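Local coordinates for protein enoyl-CoA hydratase/carnithine racemase (Magnetospirillum magneticum, PDB 4NEK) that belongs to the crotonase-like enoyl-CoA hydratase/isomerase family and probably isomerises double bonds of enoyl-CoA, as a delta(3)-delta(2)-enoyl-CoA isomerase, at residues S2-S7 with G29-A34; V13-M18 with L52-Q57; K41-D46 with A88-P93; S7-G12 with D46-F51. All blocks are in the same frame, centred on the assembly; numbering follows the deposited sequence.

Interaction 1. Residues S2-S7 with G29-A34; sequences SELVLS and GEMYAA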
loop_
_atom_site.group_PDB
_atom_site.type_symbol
_atom_site.label_atom_id
_atom_site.label_comp_id
_atom_site.label_asym_id
_atom_site.label_seq_id
_atom_site.Cartn_x
_atom_site.Cartn_y
_atom_site.Cartn_z
ATOM N N SER C 2 35.705 26.390 1.765
ATOM C CA SER C 2 34.485 26.987 1.152
ATOM C C SER C 2 33.362 27.238 2.127
ATOM O O SER C 2 33.265 26.514 3.090
ATOM C CB SER C 2 33.959 26.108 -0.015
ATOM O OG SER C 2 33.638 24.790 0.424
ATOM N N GLU C 3 32.502 28.239 1.858
ATOM C CA GLU C 3 31.275 28.503 2.663
ATOM C C GLU C 3 30.076 27.770 2.017
ATOM O O GLU C 3 28.884 27.841 2.416
ATOM C CB GLU C 3 31.016 30.018 2.806
ATOM C CG GLU C 3 32.152 30.790 3.553
ATOM C CD GLU C 3 33.500 30.882 2.772
ATOM O OE1 GLU C 3 33.625 31.722 1.853
ATOM O OE2 GLU C 3 34.471 30.116 3.064
ATOM N N LEU C 4 30.455 26.996 1.032
ATOM C CA LEU C 4 29.570 26.113 0.347
ATOM C C LEU C 4 29.188 24.866 1.144
ATOM O O LEU C 4 28.241 24.207 0.781
ATOM C CB LEU C 4 30.225 25.699 -0.937
ATOM C CG LEU C 4 30.451 26.846 -1.929
ATOM C CD1 LEU C 4 30.890 26.247 -3.267
ATOM C CD2 LEU C 4 29.245 27.722 -2.146
ATOM N N VAL C 5 29.905 24.573 2.228
ATOM C CA VAL C 5 29.548 23.497 3.125
ATOM C C VAL C 5 29.694 23.991 4.551
ATOM O O VAL C 5 30.748 24.453 4.903
ATOM C CB VAL C 5 30.496 22.299 2.939
ATOM C CG1 VAL C 5 30.306 21.264 4.040
ATOM C CG2 VAL C 5 30.297 21.673 1.582
ATOM N N LEU C 6 28.657 23.864 5.365
ATOM C CA LEU C 6 28.671 24.338 6.743
ATOM C C LEU C 6 28.633 23.144 7.633
ATOM O O LEU C 6 27.893 22.220 7.389
ATOM C CB LEU C 6 27.442 25.183 7.042
ATOM C CG LEU C 6 27.264 26.369 6.094
ATOM C CD1 LEU C 6 25.911 27.068 6.253
ATOM C CD2 LEU C 6 28.393 27.371 6.297
ATOM N N SER C 7 29.418 23.170 8.686
ATOM C CA SER C 7 29.454 22.075 9.592
ATOM C C SER C 7 29.582 22.582 11.007
ATOM O O SER C 7 30.320 23.495 11.255
ATOM C CB SER C 7 30.642 21.213 9.264
ATOM O OG SER C 7 30.575 20.040 10.031
ATOM N N GLY C 29 33.971 20.058 -6.949
ATOM C CA GLY C 29 35.089 19.449 -6.227
ATOM C C GLY C 29 35.293 19.992 -4.822
ATOM O O GLY C 29 35.619 19.221 -3.905
ATOM N N GLU C 30 35.189 21.316 -4.658
ATOM C CA GLU C 30 35.439 21.908 -3.331
ATOM C C GLU C 30 34.416 21.445 -2.322
ATOM O O GLU C 30 34.761 21.349 -1.153
ATOM C CB GLU C 30 35.508 23.448 -3.276
ATOM C CG GLU C 30 34.349 24.161 -3.945
ATOM C CD GLU C 30 34.525 25.682 -4.029
ATOM O OE1 GLU C 30 34.538 26.278 -2.929
ATOM O OE2 GLU C 30 34.658 26.274 -5.166
HETATM N N MSE C 31 33.193 21.122 -2.773
HETATM C CA MSE C 31 32.146 20.671 -1.857
HETATM C C MSE C 31 32.399 19.251 -1.462
HETATM O O MSE C 31 32.432 18.951 -0.275
HETATM C CB MSE C 31 30.791 20.817 -2.467
HETATM C CG MSE C 31 30.529 22.282 -2.661
HETATM SE SE MSE C 31 28.817 22.576 -3.602
HETATM C CE MSE C 31 27.583 22.058 -2.151
ATOM N N TYR C 32 32.718 18.401 -2.422
ATOM C CA TYR C 32 33.134 17.048 -2.104
ATOM C C TYR C 32 34.241 17.017 -1.089
ATOM O O TYR C 32 34.248 16.186 -0.204
ATOM C CB TYR C 32 33.601 16.284 -3.348
ATOM C CG TYR C 32 32.479 15.876 -4.254
ATOM C CD1 TYR C 32 31.491 14.994 -3.814
ATOM C CD2 TYR C 32 32.386 16.368 -5.540
ATOM C CE1 TYR C 32 30.454 14.618 -4.646
ATOM C CE2 TYR C 32 31.370 15.980 -6.386
ATOM C CZ TYR C 32 30.404 15.113 -5.930
ATOM O OH TYR C 32 29.357 14.788 -6.761
ATOM N N ALA C 33 35.215 17.898 -1.244
ATOM C CA ALA C 33 36.380 17.882 -0.365
ATOM C C ALA C 33 35.962 18.319 1.035
ATOM O O ALA C 33 36.339 17.714 2.009
ATOM C CB ALA C 33 37.487 18.786 -0.913
ATOM N N ALA C 34 35.214 19.404 1.119
ATOM C CA ALA C 34 34.742 19.867 2.405
ATOM C C ALA C 34 33.858 18.828 3.089
ATOM O O ALA C 34 33.947 18.662 4.280
ATOM C CB ALA C 34 33.978 21.172 2.238
#

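Interaction 2. Residues V13-M18 with L52-Q57; sequences VQVVRM and LILGSQ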
loop_
_atom_site.group_PDB
_atom_site.type_symbol
_atom_site.label_atom_id
_atom_site.label_comp_id
_atom_site.label_asym_id
_atom_site.label_seq_id
_atom_site.Cartn_x
_atom_site.Cartn_y
_atom_site.Cartn_z
ATOM N N VAL C 13 25.666 15.702 17.825
ATOM C CA VAL C 13 25.284 15.582 16.442
ATOM C C VAL C 13 26.100 16.517 15.607
ATOM O O VAL C 13 26.100 17.715 15.828
ATOM C CB VAL C 13 23.810 15.973 16.255
ATOM C CG1 VAL C 13 23.423 15.862 14.801
ATOM C CG2 VAL C 13 22.895 15.081 17.071
ATOM N N GLN C 14 26.787 15.989 14.606
ATOM C CA GLN C 14 27.485 16.845 13.669
ATOM C C GLN C 14 26.636 17.153 12.456
ATOM O O GLN C 14 26.347 16.277 11.669
ATOM C CB GLN C 14 28.759 16.233 13.190
ATOM C CG GLN C 14 29.494 17.260 12.357
ATOM C CD GLN C 14 30.953 16.930 12.160
ATOM O OE1 GLN C 14 31.628 16.477 13.072
ATOM N NE2 GLN C 14 31.445 17.143 10.950
ATOM N N VAL C 15 26.237 18.407 12.331
ATOM C CA VAL C 15 25.397 18.850 11.276
ATOM C C VAL C 15 26.271 19.270 10.129
ATOM O O VAL C 15 27.241 19.998 10.317
ATOM C CB VAL C 15 24.604 20.058 11.719
ATOM C CG1 VAL C 15 23.717 20.553 10.586
ATOM C CG2 VAL C 15 23.748 19.705 12.910
ATOM N N VAL C 16 25.966 18.762 8.953
ATOM C CA VAL C 16 26.755 19.000 7.750
ATOM C C VAL C 16 25.773 19.447 6.679
ATOM O O VAL C 16 24.921 18.678 6.297
ATOM C CB VAL C 16 27.434 17.702 7.305
ATOM C CG1 VAL C 16 28.209 17.928 6.035
ATOM C CG2 VAL C 16 28.368 17.178 8.394
ATOM N N ARG C 17 25.856 20.696 6.274
ATOM C CA ARG C 17 24.854 21.276 5.424
ATOM C C ARG C 17 25.464 21.744 4.101
ATOM O O ARG C 17 26.461 22.445 4.095
ATOM C CB ARG C 17 24.203 22.471 6.097
ATOM C CG ARG C 17 23.105 23.028 5.212
ATOM C CD ARG C 17 22.561 24.343 5.714
ATOM N NE ARG C 17 21.892 24.270 6.998
ATOM C CZ ARG C 17 20.619 23.891 7.183
ATOM N NH1 ARG C 17 19.820 23.553 6.169
ATOM N NH2 ARG C 17 20.133 23.831 8.397
HETATM N N MSE C 18 24.873 21.334 2.981
HETATM C CA MSE C 18 25.303 21.807 1.681
HETATM C C MSE C 18 24.662 23.137 1.480
HETATM O O MSE C 18 23.478 23.315 1.740
HETATM C CB MSE C 18 24.908 20.847 0.597
HETATM C CG MSE C 18 25.655 19.526 0.808
HETATM SE SE MSE C 18 24.986 18.144 -0.468
HETATM C CE MSE C 18 23.304 17.627 0.481
ATOM N N LEU C 52 24.265 14.432 10.818
ATOM C CA LEU C 52 23.034 14.829 10.179
ATOM C C LEU C 52 23.341 15.662 8.928
ATOM O O LEU C 52 23.898 16.730 9.021
ATOM C CB LEU C 52 22.209 15.651 11.135
ATOM C CG LEU C 52 21.005 16.357 10.524
ATOM C CD1 LEU C 52 20.045 15.334 9.968
ATOM C CD2 LEU C 52 20.281 17.165 11.566
ATOM N N ILE C 53 22.960 15.153 7.764
ATOM C CA ILE C 53 23.231 15.818 6.508
ATOM C C ILE C 53 22.019 16.509 5.983
ATOM O O ILE C 53 20.986 15.888 5.833
ATOM C CB ILE C 53 23.588 14.825 5.424
ATOM C CG1 ILE C 53 24.716 13.943 5.873
ATOM C CG2 ILE C 53 24.035 15.523 4.153
ATOM C CD1 ILE C 53 24.788 12.735 4.976
ATOM N N LEU C 54 22.194 17.777 5.650
ATOM C CA LEU C 54 21.104 18.654 5.227
ATOM C C LEU C 54 21.458 19.381 3.944
ATOM O O LEU C 54 22.629 19.513 3.595
ATOM C CB LEU C 54 20.873 19.754 6.267
ATOM C CG LEU C 54 20.583 19.233 7.668
ATOM C CD1 LEU C 54 20.429 20.377 8.670
ATOM C CD2 LEU C 54 19.335 18.392 7.664
ATOM N N GLY C 55 20.436 19.888 3.271
ATOM C CA GLY C 55 20.647 20.761 2.139
ATOM C C GLY C 55 20.183 22.173 2.413
ATOM O O GLY C 55 20.240 22.675 3.533
ATOM N N SER C 56 19.724 22.824 1.350
ATOM C CA SER C 56 19.247 24.196 1.434
ATOM C C SER C 56 17.830 24.142 1.966
ATOM O O SER C 56 17.320 23.058 2.324
ATOM C CB SER C 56 19.295 24.851 0.073
ATOM O OG SER C 56 18.174 24.482 -0.739
ATOM N N GLN C 57 17.176 25.289 1.995
ATOM C CA GLN C 57 15.785 25.328 2.410
ATOM C C GLN C 57 14.886 24.856 1.305
ATOM O O GLN C 57 13.706 24.656 1.540
ATOM C CB GLN C 57 15.381 26.742 2.874
ATOM C CG GLN C 57 16.008 27.182 4.199
ATOM C CD GLN C 57 16.092 26.055 5.246
ATOM O OE1 GLN C 57 17.167 25.525 5.525
ATOM N NE2 GLN C 57 14.957 25.667 5.795
#

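Interaction 3. Residues K41-D46 with A88-P93; sequences KGEADD and AGARKP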
loop_
_atom_site.group_PDB
_atom_site.type_symbol
_atom_site.label_atom_id
_atom_site.label_comp_id
_atom_site.label_asym_id
_atom_site.label_seq_id
_atom_site.Cartn_x
_atom_site.Cartn_y
_atom_site.Cartn_z
ATOM N N LYS C 41 36.562 14.445 10.215
ATOM C CA LYS C 41 36.595 15.082 11.509
ATOM C C LYS C 41 35.583 14.435 12.472
ATOM O O LYS C 41 35.927 14.053 13.594
ATOM C CB LYS C 41 36.361 16.579 11.335
ATOM C CG LYS C 41 35.847 17.222 12.608
ATOM C CD LYS C 41 35.273 18.646 12.506
ATOM C CE LYS C 41 34.044 18.901 13.413
ATOM N NZ LYS C 41 34.070 18.269 14.770
ATOM N N GLY C 42 34.337 14.283 12.019
ATOM C CA GLY C 42 33.299 13.749 12.860
ATOM C C GLY C 42 33.621 12.344 13.288
ATOM O O GLY C 42 33.388 11.963 14.421
ATOM N N GLU C 43 34.170 11.556 12.388
ATOM C CA GLU C 43 34.494 10.160 12.709
ATOM C C GLU C 43 35.530 10.057 13.803
ATOM O O GLU C 43 35.444 9.148 14.612
ATOM C CB GLU C 43 34.964 9.392 11.479
ATOM C CG GLU C 43 33.814 8.946 10.578
ATOM C CD GLU C 43 33.118 7.686 11.088
ATOM O OE1 GLU C 43 33.693 6.568 10.970
ATOM O OE2 GLU C 43 31.985 7.801 11.598
ATOM N N ALA C 44 36.459 11.011 13.845
ATOM C CA ALA C 44 37.529 11.054 14.859
ATOM C C ALA C 44 37.164 11.826 16.122
ATOM O O ALA C 44 37.777 11.628 17.155
ATOM C CB ALA C 44 38.770 11.662 14.261
ATOM N N ASP C 45 36.124 12.648 16.065
ATOM C CA ASP C 45 35.750 13.485 17.206
ATOM C C ASP C 45 34.909 12.745 18.234
ATOM O O ASP C 45 33.764 12.318 17.987
ATOM C CB ASP C 45 34.979 14.696 16.692
ATOM C CG ASP C 45 34.655 15.726 17.781
ATOM O OD1 ASP C 45 34.840 15.432 18.996
ATOM O OD2 ASP C 45 34.184 16.834 17.388
ATOM N N ASP C 46 35.449 12.655 19.424
ATOM C CA ASP C 46 34.781 12.013 20.513
ATOM C C ASP C 46 33.500 12.719 20.980
ATOM O O ASP C 46 32.669 12.113 21.620
ATOM C CB ASP C 46 35.753 11.912 21.657
ATOM C CG ASP C 46 35.252 10.991 22.761
ATOM O OD1 ASP C 46 34.144 10.455 22.799
ATOM O OD2 ASP C 46 35.972 10.837 23.690
ATOM N N ALA C 88 30.026 5.787 2.899
ATOM C CA ALA C 88 29.807 4.357 2.869
ATOM C C ALA C 88 30.530 3.659 4.004
ATOM O O ALA C 88 30.000 2.730 4.563
ATOM C CB ALA C 88 30.253 3.780 1.552
ATOM N N GLY C 89 31.731 4.115 4.343
ATOM C CA GLY C 89 32.511 3.512 5.421
ATOM C C GLY C 89 32.329 4.142 6.804
ATOM O O GLY C 89 32.969 3.714 7.770
ATOM N N ALA C 90 31.463 5.142 6.942
ATOM C CA ALA C 90 31.318 5.795 8.245
ATOM C C ALA C 90 30.818 4.843 9.299
ATOM O O ALA C 90 29.795 4.182 9.109
ATOM C CB ALA C 90 30.384 6.981 8.152
ATOM N N ARG C 91 31.528 4.782 10.417
ATOM C CA ARG C 91 31.169 3.885 11.517
ATOM C C ARG C 91 30.008 4.439 12.324
ATOM O O ARG C 91 29.179 3.700 12.843
ATOM C CB ARG C 91 32.391 3.633 12.398
ATOM C CG ARG C 91 33.552 2.946 11.664
ATOM C CD ARG C 91 33.480 1.405 11.657
ATOM N NE ARG C 91 33.278 0.762 12.978
ATOM C CZ ARG C 91 33.447 -0.539 13.279
ATOM N NH1 ARG C 91 33.193 -0.953 14.516
ATOM N NH2 ARG C 91 33.868 -1.431 12.380
ATOM N N LYS C 92 29.931 5.744 12.426
ATOM C CA LYS C 92 28.848 6.377 13.161
ATOM C C LYS C 92 27.607 6.546 12.287
ATOM O O LYS C 92 27.689 6.581 11.083
ATOM C CB LYS C 92 29.283 7.741 13.718
ATOM C CG LYS C 92 30.479 7.650 14.643
ATOM C CD LYS C 92 30.966 9.016 15.182
ATOM C CE LYS C 92 32.237 8.832 16.002
ATOM N NZ LYS C 92 32.766 10.094 16.538
ATOM N N PRO C 93 26.464 6.658 12.914
ATOM C CA PRO C 93 25.217 6.773 12.189
ATOM C C PRO C 93 25.087 8.066 11.445
ATOM O O PRO C 93 25.643 9.080 11.860
ATOM C CB PRO C 93 24.139 6.748 13.285
ATOM C CG PRO C 93 24.810 6.218 14.502
ATOM C CD PRO C 93 26.259 6.578 14.375
#

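Interaction 4. Residues S7-G12 with D46-F51; sequences SHVEGG and DDVNVF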
loop_
_atom_site.group_PDB
_atom_site.type_symbol
_atom_site.label_atom_id
_atom_site.label_comp_id
_atom_site.label_asym_id
_atom_site.label_seq_id
_atom_site.Cartn_x
_atom_site.Cartn_y
_atom_site.Cartn_z
ATOM N N SER C 7 29.418 23.170 8.686
ATOM C CA SER C 7 29.454 22.075 9.592
ATOM C C SER C 7 29.582 22.582 11.007
ATOM O O SER C 7 30.320 23.495 11.255
ATOM C CB SER C 7 30.642 21.213 9.264
ATOM O OG SER C 7 30.575 20.040 10.031
ATOM N N HIS C 8 28.876 21.973 11.946
ATOM C CA HIS C 8 29.034 22.318 13.342
ATOM C C HIS C 8 28.439 21.216 14.198
ATOM O O HIS C 8 27.659 20.423 13.702
ATOM C CB HIS C 8 28.347 23.646 13.622
ATOM C CG HIS C 8 26.862 23.563 13.595
ATOM N ND1 HIS C 8 26.118 23.321 14.727
ATOM C CD2 HIS C 8 25.977 23.683 12.578
ATOM C CE1 HIS C 8 24.832 23.319 14.414
ATOM N NE2 HIS C 8 24.720 23.545 13.119
ATOM N N VAL C 9 28.802 21.174 15.475
ATOM C CA VAL C 9 28.361 20.114 16.374
ATOM C C VAL C 9 27.416 20.640 17.438
ATOM O O VAL C 9 27.701 21.634 18.026
ATOM C CB VAL C 9 29.560 19.502 17.091
ATOM C CG1 VAL C 9 29.100 18.399 18.016
ATOM C CG2 VAL C 9 30.564 18.967 16.084
ATOM N N GLU C 10 26.302 19.956 17.689
ATOM C CA GLU C 10 25.358 20.288 18.752
ATOM C C GLU C 10 24.892 19.002 19.415
ATOM O O GLU C 10 24.308 18.132 18.749
ATOM C CB GLU C 10 24.079 20.852 18.061
ATOM C CG GLU C 10 23.670 22.310 17.907
ATOM C CD GLU C 10 22.372 22.373 17.096
ATOM O OE1 GLU C 10 22.356 22.901 15.965
ATOM O OE2 GLU C 10 21.362 21.870 17.615
ATOM N N GLY C 11 25.064 18.882 20.720
ATOM C CA GLY C 11 24.451 17.772 21.466
ATOM C C GLY C 11 24.759 16.409 20.919
ATOM O O GLY C 11 23.861 15.556 20.797
ATOM N N GLY C 12 26.016 16.215 20.537
ATOM C CA GLY C 12 26.465 14.940 20.008
ATOM C C GLY C 12 26.217 14.699 18.515
ATOM O O GLY C 12 26.518 13.605 18.008
ATOM N N ASP C 46 35.449 12.655 19.424
ATOM C CA ASP C 46 34.781 12.013 20.513
ATOM C C ASP C 46 33.500 12.719 20.980
ATOM O O ASP C 46 32.669 12.113 21.620
ATOM C CB ASP C 46 35.753 11.912 21.657
ATOM C CG ASP C 46 35.252 10.991 22.761
ATOM O OD1 ASP C 46 34.144 10.455 22.799
ATOM O OD2 ASP C 46 35.972 10.837 23.690
ATOM N N ASP C 47 33.312 13.976 20.665
ATOM C CA ASP C 47 32.053 14.645 21.030
ATOM C C ASP C 47 30.927 14.389 20.053
ATOM O O ASP C 47 29.807 14.840 20.260
ATOM C CB ASP C 47 32.257 16.160 21.077
ATOM C CG ASP C 47 33.253 16.579 22.145
ATOM O OD1 ASP C 47 33.122 16.101 23.283
ATOM O OD2 ASP C 47 34.160 17.369 21.836
ATOM N N VAL C 48 31.236 13.706 18.966
ATOM C CA VAL C 48 30.252 13.401 17.938
ATOM C C VAL C 48 29.787 11.942 17.977
ATOM O O VAL C 48 30.597 11.027 17.914
ATOM C CB VAL C 48 30.846 13.646 16.582
ATOM C CG1 VAL C 48 29.897 13.160 15.498
ATOM C CG2 VAL C 48 31.114 15.116 16.426
ATOM N N ASN C 49 28.482 11.758 18.086
ATOM C CA ASN C 49 27.891 10.449 18.047
ATOM C C ASN C 49 27.170 10.133 16.757
ATOM O O ASN C 49 27.084 8.963 16.397
ATOM C CB ASN C 49 26.878 10.319 19.163
ATOM C CG ASN C 49 27.530 10.252 20.530
ATOM O OD1 ASN C 49 28.749 10.239 20.665
ATOM N ND2 ASN C 49 26.715 10.140 21.535
ATOM N N VAL C 50 26.677 11.163 16.068
ATOM C CA VAL C 50 25.833 10.974 14.913
ATOM C C VAL C 50 26.067 12.116 13.944
ATOM O O VAL C 50 26.269 13.235 14.381
ATOM C CB VAL C 50 24.363 11.007 15.361
ATOM C CG1 VAL C 50 23.410 10.880 14.190
ATOM C CG2 VAL C 50 24.105 9.882 16.324
ATOM N N PHE C 51 25.934 11.845 12.645
ATOM C CA PHE C 51 25.892 12.886 11.610
ATOM C C PHE C 51 24.491 13.179 11.151
ATOM O O PHE C 51 23.667 12.289 11.033
ATOM C CB PHE C 51 26.638 12.437 10.375
ATOM C CG PHE C 51 28.120 12.253 10.581
ATOM C CD1 PHE C 51 28.971 13.307 10.400
ATOM C CD2 PHE C 51 28.646 11.009 10.886
ATOM C CE1 PHE C 51 30.337 13.141 10.574
ATOM C CE2 PHE C 51 30.001 10.832 11.047
ATOM C CZ PHE C 51 30.853 11.898 10.919
#

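Interaction 1. Residues S2-S7 with G29-A34
S2, just ahead of strand 5-10, meets the first turn of helix 29-44 with its CB rather than with its hydroxyl. That carbon sits 3.0 Å from E30 OE1, a tight approach to a carboxylate oxygen. S2 OG takes the crowded position between the backbone N and the carbonyl carbon (chi1 59°), which sets it 4.1 Å from A34 CB; it is buried here without a polar partner in the model. L4 comes next, its CB 3.8 Å from M31 CG and its CD1 branch lying obliquely across the E30 side chain, 3.7 Å from E30 OE1. E30 gets there with its own CG in the crowded position (chi1 50°) and an extended chain beyond. M31, a selenomethionine, bends at chi3 so that its methyl CE ends 3.7 Å from L4 O. V5 lies over A34, CB to CB at 3.7 Å, and its CG2, anti to the carbonyl carbon, reaches M31 CB at 4.2 Å. V5 also touches L35 one step further along the helix, and M31 touches M18 on the next strand, so the helix lies against the edge of the sheet. What holds this surface seam is the packing of L4 and V5 on M31 and A34; the only charged group in it, the E30 carboxylate, rests against carbon.

Interaction 2. Residues V13-M18 with L52-Q57
R17 runs along the end of the neighbouring strand. Its CB lies beside L54 O, and CG, anti to the backbone N, comes within 3.3 Å of G55 O. CD stays beside the same oxygen, and the bend at chi3 (-64°) turns the tip so that NH1 faces this oxygen. NH1 then gives G55 O a hydrogen bond of 2.8 Å, nearly along the C=O axis and close to the guanidinium plane, although bent at hydrogen (146°). NH2 touches L54 CD1 at 3.5 Å, that methyl lying over one face of the guanidinium, toward its rim. E183 on helix 179-194 forms a salt bridge with NH1, so this nitrogen joins a backbone carbonyl to a carboxylate. An alanine here would lose the G55 bond and the E183 salt bridge, and would probably loosen strand 13-18 from the end of its neighbour and from helix 179-194. Beneath the side chains four backbone bonds alternate between the strands. V16 N reaches L52 O at 2.9 Å, nearly along the carbonyl axis, and L54 N meets V16 O in the carbonyl plane; L52 N to Q14 O and M18 N to L54 O arrive from above the carbonyl plane. On the face that carries R17, V15 CG1 packs on L54 CD1 at 3.8 Å. V16 and I53 point to the opposite face, toward helix 29-44. These parallel neighbours, with helix 29-44 between them in sequence, form the beta-alpha-beta crossover that opens the parallel part of the crotonase core.

Interaction 3. Residues K41-D46 with A88-P93
The E43 carboxylate binds two successive backbone amides and makes the tight half of this contact. Its chain bends at chi2 (-80°), and OE1 takes the N-H of R91 at 2.9 Å, from above the carboxylate plane and almost straight (170°). OE2 receives K92 N at 3.0 Å on its syn lone pair. Two bonds fix the rotation of the carboxylate. A leucine here has no acceptor for the two amides, and the loop would probably sit less firmly on the helix. K92 is extended beyond CG and carries its ammonium to the last turn of helix 29-44. There NZ bonds G42 O at 2.9 Å in the carbonyl plane, with a weak bond to E43 O, and V48 O is a further acceptor. A positive group placed at these C-terminal carbonyls is likely to be favoured by the helix dipole. The contact thereby ties the helix of the first beta-alpha-beta unit of the crotonase fold to the loop leading into strand 94-98. Toward solvent the packing thins out. R91 lends CB and CG to the flank of E43 OE1, CB at 3.5 Å, but its end leads away, and the side chain packs on V202 and Q203 of helix 198-208. On the far side K41 NZ forms a salt bridge with D45 OD2 (3.0 Å), while D45 OD1 accepts the N-H of D47.

Interaction 4. Residues S7-G12 with D46-F51
G12 O is gripped by two backbone N-H groups in succession. N49 N comes in at 2.7 Å, on a lone pair in the carbonyl plane and fairly straight (160°). V50 N follows at 3.1 Å, nearly along the C=O axis but more bent at hydrogen. The V50 bond continues the parallel pairing of strands 13-18 and 50-54 backward to its first rung. N49 CB rests 3.5 Å from the same oxygen, and its ND2 is taken up by A194 O on helix 179-194. The alpha carbon of G12 also takes part: it points a C-H at D47 O, 3.4 Å away and nearly linear (176°). G11 and G12 make the tight type I' turn of the hairpin between strands 5-10 and 13-18. At G12, with phi 84°, any side chain would collide with the carbonyl oxygen of G11, so glycine is needed. Side chains meet at one spot, where V9 and V48 cross obliquely, CG2 to CG2 at 3.9 Å. Both of these methyls stand anti to their own carbonyl carbons, and V48 goes on to touch Q14. V48 O faces the other way and is bonded by R198 NH1. The chemistry is thus chiefly backbone to backbone: a bare hairpin turn lies close enough for one carbonyl to hold the start of strand 50-54, with a single valine pair beside it.

Interactions 1, 2 and 4 meet in one mixed sheet, whose order begins 5-10, 13-18, 50-54. Interaction 1 lies at one end of the hairpin and interaction 4 at its turn, their centres about 18 Å apart; the centre of interaction 2 lies about 11 Å from that of interaction 1 and about 12 Å from that of interaction 4. Helix 29-44 serves interaction 1 with its first turn and interaction 3 with its last. Interaction 3 shares D46 with interaction 4, about 10 Å away between centres. Every pair alternates along the chain except interactions 1 and 3, which run in series. Together they knit the N-terminal hairpin, helix 29-44 and third strand into one unit of the crotonase core.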